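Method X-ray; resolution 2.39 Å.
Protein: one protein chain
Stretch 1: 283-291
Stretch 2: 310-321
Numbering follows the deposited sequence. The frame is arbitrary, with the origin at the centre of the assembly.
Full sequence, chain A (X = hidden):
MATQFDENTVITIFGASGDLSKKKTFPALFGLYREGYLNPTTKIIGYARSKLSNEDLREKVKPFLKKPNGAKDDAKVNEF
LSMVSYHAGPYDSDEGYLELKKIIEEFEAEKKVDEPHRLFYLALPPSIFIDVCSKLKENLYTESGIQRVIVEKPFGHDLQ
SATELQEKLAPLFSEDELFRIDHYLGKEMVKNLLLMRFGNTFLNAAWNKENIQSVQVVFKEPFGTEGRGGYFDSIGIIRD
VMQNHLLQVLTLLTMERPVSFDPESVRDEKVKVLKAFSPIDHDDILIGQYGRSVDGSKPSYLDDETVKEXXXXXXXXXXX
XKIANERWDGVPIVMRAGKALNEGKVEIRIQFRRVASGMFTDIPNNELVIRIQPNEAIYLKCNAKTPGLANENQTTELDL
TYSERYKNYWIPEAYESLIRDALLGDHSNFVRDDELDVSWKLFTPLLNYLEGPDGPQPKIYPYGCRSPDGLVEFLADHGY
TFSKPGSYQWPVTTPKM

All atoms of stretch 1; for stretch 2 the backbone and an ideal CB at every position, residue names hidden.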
ATOM      1  N   ASP A 283      22.415  10.008   9.574  1.00 37.76           N
ATOM      2  CA  ASP A 283      23.465   9.044   9.841  1.00 38.95           C
ATOM      3  C   ASP A 283      22.928   7.687  10.260  1.00 40.39           C
ATOM      4  O   ASP A 283      23.628   6.685  10.095  1.00 41.78           O
ATOM      5  CB  ASP A 283      24.401   9.557  10.937  1.00 43.99           C
ATOM      6  CG  ASP A 283      25.431  10.542  10.410  1.00 52.08           C
ATOM      7  OD1 ASP A 283      26.117  10.224   9.405  1.00 54.29           O
ATOM      8  OD2 ASP A 283      25.549  11.635  11.006  1.00 56.38           O
ATOM      9  N   ASP A 284      21.711   7.623  10.797  1.00 37.43           N
ATOM     10  CA  ASP A 284      21.163   6.366  11.293  1.00 36.88           C
ATOM     11  C   ASP A 284      20.523   5.578  10.150  1.00 35.44           C
ATOM     12  O   ASP A 284      19.332   5.273  10.150  1.00 36.28           O
ATOM     13  CB  ASP A 284      20.164   6.625  12.412  1.00 34.78           C
ATOM     14  CG  ASP A 284      19.746   5.357  13.094  1.00 33.04           C
ATOM     15  OD1 ASP A 284      20.543   4.393  13.021  1.00 35.13           O
ATOM     16  OD2 ASP A 284      18.640   5.313  13.679  1.00 30.57           O
ATOM     17  N   ILE A 285      21.362   5.211   9.187  1.00 35.51           N
ATOM     18  CA  ILE A 285      20.923   4.745   7.878  1.00 34.22           C
ATOM     19  C   ILE A 285      21.881   3.683   7.350  1.00 36.10           C
ATOM     20  O   ILE A 285      23.075   3.689   7.655  1.00 35.48           O
ATOM     21  CB  ILE A 285      20.827   5.951   6.925  1.00 36.69           C
ATOM     22  CG1 ILE A 285      19.377   6.224   6.617  1.00 35.66           C
ATOM     23  CG2 ILE A 285      21.704   5.817   5.671  1.00 35.76           C
ATOM     24  CD1 ILE A 285      18.883   7.395   7.395  1.00 36.36           C
ATOM     25  N   LEU A 286      21.342   2.749   6.574  1.00 35.89           N
ATOM     26  CA  LEU A 286      22.133   1.698   5.937  1.00 32.50           C
ATOM     27  C   LEU A 286      21.646   1.584   4.502  1.00 33.90           C
ATOM     28  O   LEU A 286      20.505   1.190   4.259  1.00 35.09           O
ATOM     29  CB  LEU A 286      21.991   0.368   6.668  1.00 34.28           C
ATOM     30  CG  LEU A 286      23.172  -0.601   6.648  1.00 41.24           C
ATOM     31  CD1 LEU A 286      22.750  -1.983   6.156  1.00 40.16           C
ATOM     32  CD2 LEU A 286      24.308  -0.064   5.803  1.00 44.45           C
ATOM     33  N   ILE A 287      22.507   1.927   3.560  1.00 35.99           N
ATOM     34  CA  ILE A 287      22.131   2.200   2.181  1.00 34.56           C
ATOM     35  C   ILE A 287      22.944   1.284   1.274  1.00 35.21           C
ATOM     36  O   ILE A 287      24.157   1.139   1.462  1.00 38.09           O
ATOM     37  CB  ILE A 287      22.342   3.699   1.884  1.00 36.01           C
ATOM     38  CG1 ILE A 287      21.006   4.352   1.574  1.00 37.40           C
ATOM     39  CG2 ILE A 287      23.436   4.006   0.914  1.00 33.29           C
ATOM     40  CD1 ILE A 287      20.126   4.299   2.777  1.00 43.34           C
ATOM     41  N   GLY A 288      22.272   0.617   0.343  1.00 35.41           N
ATOM     42  CA  GLY A 288      22.918  -0.402  -0.468  1.00 33.40           C
ATOM     43  C   GLY A 288      22.397  -0.401  -1.892  1.00 33.23           C
ATOM     44  O   GLY A 288      21.281   0.041  -2.171  1.00 35.75           O
ATOM     45  N   GLN A 289      23.242  -0.881  -2.802  1.00 35.92           N
ATOM     46  CA  GLN A 289      22.937  -1.025  -4.228  1.00 36.44           C
ATOM     47  C   GLN A 289      23.381  -2.415  -4.652  1.00 36.10           C
ATOM     48  O   GLN A 289      24.441  -2.885  -4.227  1.00 36.55           O
ATOM     49  CB  GLN A 289      23.647   0.054  -5.083  1.00 33.93           C
ATOM     50  CG  GLN A 289      23.277   0.044  -6.558  1.00 35.35           C
ATOM     51  CD  GLN A 289      24.134   0.993  -7.389  1.00 40.95           C
ATOM     52  OE1 GLN A 289      25.127   0.586  -8.012  1.00 39.17           O
ATOM     53  NE2 GLN A 289      23.759   2.270  -7.395  1.00 40.09           N
ATOM     54  N   TYR A 290      22.582  -3.102  -5.458  1.00 33.38           N
ATOM     55  CA  TYR A 290      22.881  -4.511  -5.682  1.00 38.50           C
ATOM     56  C   TYR A 290      23.910  -4.689  -6.796  1.00 40.73           C
ATOM     57  O   TYR A 290      23.804  -4.083  -7.872  1.00 38.31           O
ATOM     58  CB  TYR A 290      21.619  -5.340  -5.946  1.00 36.42           C
ATOM     59  CG  TYR A 290      20.884  -5.175  -7.253  1.00 40.05           C
ATOM     60  CD1 TYR A 290      21.214  -5.949  -8.368  1.00 38.83           C
ATOM     61  CD2 TYR A 290      19.789  -4.310  -7.348  1.00 38.86           C
ATOM     62  CE1 TYR A 290      20.500  -5.816  -9.570  1.00 41.65           C
ATOM     63  CE2 TYR A 290      19.070  -4.176  -8.535  1.00 40.73           C
ATOM     64  CZ  TYR A 290      19.431  -4.926  -9.641  1.00 43.99           C
ATOM     65  OH  TYR A 290      18.701  -4.785 -10.798  1.00 42.21           O
ATOM     66  N   GLY A 291      24.932  -5.493  -6.502  1.00 40.20           N
ATOM     67  CA  GLY A 291      25.927  -5.881  -7.475  1.00 42.83           C
ATOM     68  C   GLY A 291      25.665  -7.279  -8.004  1.00 45.49           C
ATOM     69  O   GLY A 291      24.639  -7.903  -7.719  1.00 44.15           O
ATOM     70  N   UNK A 310      27.783   5.735 -13.106  1.00 51.49           N
ATOM     71  CA  UNK A 310      28.076   6.416 -11.852  1.00 52.03           C
ATOM     72  C   UNK A 310      26.858   6.501 -10.923  1.00 54.16           C
ATOM     73  O   UNK A 310      26.860   7.302  -9.977  1.00 50.54           O
ATOM     74  CB  UNK A 310      28.601   7.823 -12.144  1.00 52.03           C
ATOM     75  N   UNK A 311      25.824   5.703 -11.178  1.00 49.95           N
ATOM     76  CA  UNK A 311      24.567   5.835 -10.455  1.00 48.90           C
ATOM     77  C   UNK A 311      24.731   5.522  -8.971  1.00 45.31           C
ATOM     78  O   UNK A 311      25.258   4.471  -8.599  1.00 43.50           O
ATOM     79  CB  UNK A 311      23.509   4.915 -11.069  1.00 48.90           C
ATOM     80  N   UNK A 312      24.255   6.429  -8.119  1.00 44.92           N
ATOM     81  CA  UNK A 312      24.204   6.205  -6.680  1.00 43.31           C
ATOM     82  C   UNK A 312      22.831   5.712  -6.215  1.00 43.32           C
ATOM     83  O   UNK A 312      22.483   5.888  -5.039  1.00 43.77           O
ATOM     84  CB  UNK A 312      24.568   7.495  -5.942  1.00 43.31           C
ATOM     85  N   UNK A 313      22.043   5.106  -7.105  1.00 38.53           N
ATOM     86  CA  UNK A 313      20.675   4.743  -6.757  1.00 36.67           C
ATOM     87  C   UNK A 313      20.650   3.689  -5.650  1.00 36.41           C
ATOM     88  O   UNK A 313      21.369   2.684  -5.707  1.00 34.10           O
ATOM     89  CB  UNK A 313      19.932   4.230  -7.992  1.00 36.67           C
ATOM     90  N   UNK A 314      19.802   3.915  -4.654  1.00 34.26           N
ATOM     91  CA  UNK A 314      19.657   3.006  -3.522  1.00 36.04           C
ATOM     92  C   UNK A 314      18.605   1.955  -3.861  1.00 31.95           C
ATOM     93  O   UNK A 314      17.437   2.290  -4.087  1.00 30.77           O
ATOM     94  CB  UNK A 314      19.277   3.767  -2.250  1.00 36.04           C
ATOM     95  N   UNK A 315      19.001   0.681  -3.868  1.00 30.78           N
ATOM     96  CA  UNK A 315      18.046  -0.412  -4.035  1.00 30.90           C
ATOM     97  C   UNK A 315      17.782  -1.166  -2.733  1.00 28.09           C
ATOM     98  O   UNK A 315      16.901  -2.036  -2.693  1.00 26.33           O
ATOM     99  CB  UNK A 315      18.555  -1.387  -5.098  1.00 30.90           C
ATOM    100  N   UNK A 316      18.521  -0.852  -1.668  1.00 28.37           N
ATOM    101  CA  UNK A 316      18.257  -1.361  -0.333  1.00 28.33           C
ATOM    102  C   UNK A 316      18.480  -0.228   0.645  1.00 29.64           C
ATOM    103  O   UNK A 316      19.517   0.435   0.580  1.00 32.27           O
ATOM    104  CB  UNK A 316      19.142  -2.564  -0.001  1.00 28.33           C
ATOM    105  N   UNK A 317      17.558  -0.059   1.592  1.00 29.31           N
ATOM    106  CA  UNK A 317      17.725   0.922   2.658  1.00 29.19           C
ATOM    107  C   UNK A 317      17.173   0.384   3.968  1.00 26.82           C
ATOM    108  O   UNK A 317      16.087  -0.202   4.006  1.00 25.81           O
ATOM    109  CB  UNK A 317      17.036   2.238   2.293  1.00 29.19           C
ATOM    110  N   UNK A 318      17.916   0.615   5.047  1.00 28.12           N
ATOM    111  CA  UNK A 318      17.426   0.441   6.406  1.00 25.82           C
ATOM    112  C   UNK A 318      17.505   1.801   7.078  1.00 29.26           C
ATOM    113  O   UNK A 318      18.528   2.481   6.966  1.00 31.77           O
ATOM    114  CB  UNK A 318      18.226  -0.615   7.171  1.00 25.82           C
ATOM    115  N   UNK A 319      16.417   2.222   7.725  1.00 27.52           N
ATOM    116  CA  UNK A 319      16.323   3.556   8.312  1.00 26.96           C
ATOM    117  C   UNK A 319      15.819   3.435   9.740  1.00 27.54           C
ATOM    118  O   UNK A 319      14.842   2.724   9.998  1.00 26.78           O
ATOM    119  CB  UNK A 319      15.404   4.460   7.487  1.00 26.96           C
ATOM    120  N   UNK A 320      16.461   4.150  10.660  1.00 29.78           N
ATOM    121  CA  UNK A 320      16.009   4.190  12.041  1.00 27.75           C
ATOM    122  C   UNK A 320      15.035   5.337  12.243  1.00 27.90           C
ATOM    123  O   UNK A 320      15.190   6.414  11.667  1.00 28.67           O
ATOM    124  CB  UNK A 320      17.197   4.323  12.996  1.00 27.75           C
ATOM    125  N   UNK A 321      14.028   5.092  13.065  1.00 24.36           N
ATOM    126  CA  UNK A 321      13.006   6.082  13.357  1.00 24.26           C
ATOM    127  C   UNK A 321      12.811   6.179  14.857  1.00 27.65           C
ATOM    128  O   UNK A 321      13.042   5.215  15.594  1.00 26.17           O
ATOM    129  CB  UNK A 321      11.689   5.734  12.661  1.00 24.26           C
TER

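Position 310 carries its CB away from stretch 1, so the contact sets no preference; it is Asp310. Position 311 matters first through its backbone: Gln289 NE2 donates to its O at 2.9 Å. The ideal CB lies 4.5 Å from Gln289 NE2, so a small or polar side chain would sit well. It is Ser311, whose OG accepts from the backbone N of 313 at 3.2 Å. Position 312 points away and leaves the choice open; Lys312 occupies it.

At 313 the backbone again does the work, its O accepting from Gln289 NE2 at 3.0 Å. The CB points sideways, and many side chains would serve; the residue is Cys313. Position 314 has its ideal CB 4.2 Å from Ile287 CG1, which asks for a modest apolar group. Val314 answers, with CG2 3.6 Å from Ile287 CG1.

Position 315 points toward stretch 1, near Tyr290 CD2 and the backbone of Gln289. Its own N donates to Gly288 O at 2.9 Å, and Tyr290 N offers a donor nearby, so a short side chain with an acceptor is attractive: Ser, Thr or perhaps Asn. Thr315 places OG1 3.1 Å from Tyr290 N, a weak hydrogen bond, at the edge of the tyrosine ring.

From 316 the chain runs as an antiparallel strand beside 285-291. Position 316 pairs with Gly288, its N donating to Gly288 O at 2.9 Å and its O accepting from Gly288 N at 2.8 Å. Opposite a glycine, and on the face with Leu286, a large apolar side chain has room. Phe316 reaches along that face to bring CE1 4.1 Å from Leu286 CD1.

Position 317 faces the other way, its ideal CB 3.7 Å from Ile287 CD1. A small apolar residue fits easily; Ala317 makes that contact with its CB alone. Position 318 exchanges two hydrogen bonds with Leu286, its N donating to Leu286 O at 2.8 Å and its O accepting from Leu286 N at 2.9 Å. Its CB lies beside Leu286 CB, so a small apolar side chain suits it; Ala318 leaves its CB 3.9 Å from Leu286 CB.

Position 319 shares a face with Ile285, and a branched apolar residue suits a strand there. Ile319 sets CG2 3.9 Å from Ile285 CD1.

At 320 the ideal CB would lie 1.9 Å from Asp284 OD2, a clash that argues for glycine. Gly320 it is, its N donating to Asp284 O at 3.1 Å. Position 321 points away and is Phe321.

Stretch 2 310-321: DSKCVTFAAIGF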
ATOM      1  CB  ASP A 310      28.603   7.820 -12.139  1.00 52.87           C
ATOM      2  CG  ASP A 310      27.604   8.662 -12.907  1.00 60.73           C
ATOM      3  OD1 ASP A 310      26.719   8.073 -13.571  1.00 61.47           O
ATOM      4  OD2 ASP A 310      27.694   9.908 -12.842  1.00 68.42           O
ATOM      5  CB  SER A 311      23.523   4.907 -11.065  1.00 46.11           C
ATOM      6  OG  SER A 311      22.375   4.857 -10.247  1.00 46.90           O
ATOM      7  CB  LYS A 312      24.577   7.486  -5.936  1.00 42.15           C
ATOM      8  CG  LYS A 312      25.954   8.040  -6.270  1.00 50.21           C
ATOM      9  CD  LYS A 312      26.487   8.908  -5.119  1.00 53.12           C
ATOM     10  CE  LYS A 312      25.605  10.141  -4.900  1.00 59.08           C
ATOM     11  NZ  LYS A 312      26.340  11.436  -5.075  1.00 67.00           N
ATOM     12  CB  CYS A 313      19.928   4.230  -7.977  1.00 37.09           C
ATOM     13  SG  CYS A 313      18.184   3.910  -7.637  1.00 38.19           S
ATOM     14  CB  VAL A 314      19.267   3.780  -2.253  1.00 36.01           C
ATOM     15  CG1 VAL A 314      19.069   2.845  -1.121  1.00 34.59           C
ATOM     16  CG2 VAL A 314      20.339   4.792  -1.891  1.00 36.09           C
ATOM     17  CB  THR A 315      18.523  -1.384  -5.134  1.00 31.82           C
ATOM     18  OG1 THR A 315      19.716  -2.052  -4.713  1.00 31.42           O
ATOM     19  CG2 THR A 315      18.825  -0.628  -6.420  1.00 35.27           C
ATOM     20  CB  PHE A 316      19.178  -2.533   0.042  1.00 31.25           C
ATOM     21  CG  PHE A 316      19.039  -2.969   1.478  1.00 31.66           C
ATOM     22  CD1 PHE A 316      19.623  -2.248   2.508  1.00 32.81           C
ATOM     23  CD2 PHE A 316      18.309  -4.090   1.794  1.00 31.87           C
ATOM     24  CE1 PHE A 316      19.465  -2.627   3.805  1.00 32.74           C
ATOM     25  CE2 PHE A 316      18.157  -4.471   3.095  1.00 33.32           C
ATOM     26  CZ  PHE A 316      18.738  -3.734   4.106  1.00 32.31           C
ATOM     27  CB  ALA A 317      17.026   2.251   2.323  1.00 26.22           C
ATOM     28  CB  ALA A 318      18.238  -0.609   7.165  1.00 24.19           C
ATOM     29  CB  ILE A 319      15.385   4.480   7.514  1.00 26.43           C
ATOM     30  CG1 ILE A 319      15.798   4.566   6.039  1.00 28.64           C
ATOM     31  CG2 ILE A 319      15.339   5.858   8.155  1.00 24.75           C
ATOM     32  CD1 ILE A 319      14.699   5.184   5.133  1.00 25.05           C
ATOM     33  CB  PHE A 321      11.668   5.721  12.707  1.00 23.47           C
ATOM     34  CG  PHE A 321      11.666   5.846  11.217  1.00 23.88           C
ATOM     35  CD1 PHE A 321      11.289   7.034  10.616  1.00 22.53           C
ATOM     36  CD2 PHE A 321      12.030   4.773  10.418  1.00 23.77           C
ATOM     37  CE1 PHE A 321      11.277   7.154   9.240  1.00 22.26           C
ATOM     38  CE2 PHE A 321      12.028   4.885   9.042  1.00 25.94           C
ATOM     39  CZ  PHE A 321      11.641   6.087   8.450  1.00 24.82           C
TER
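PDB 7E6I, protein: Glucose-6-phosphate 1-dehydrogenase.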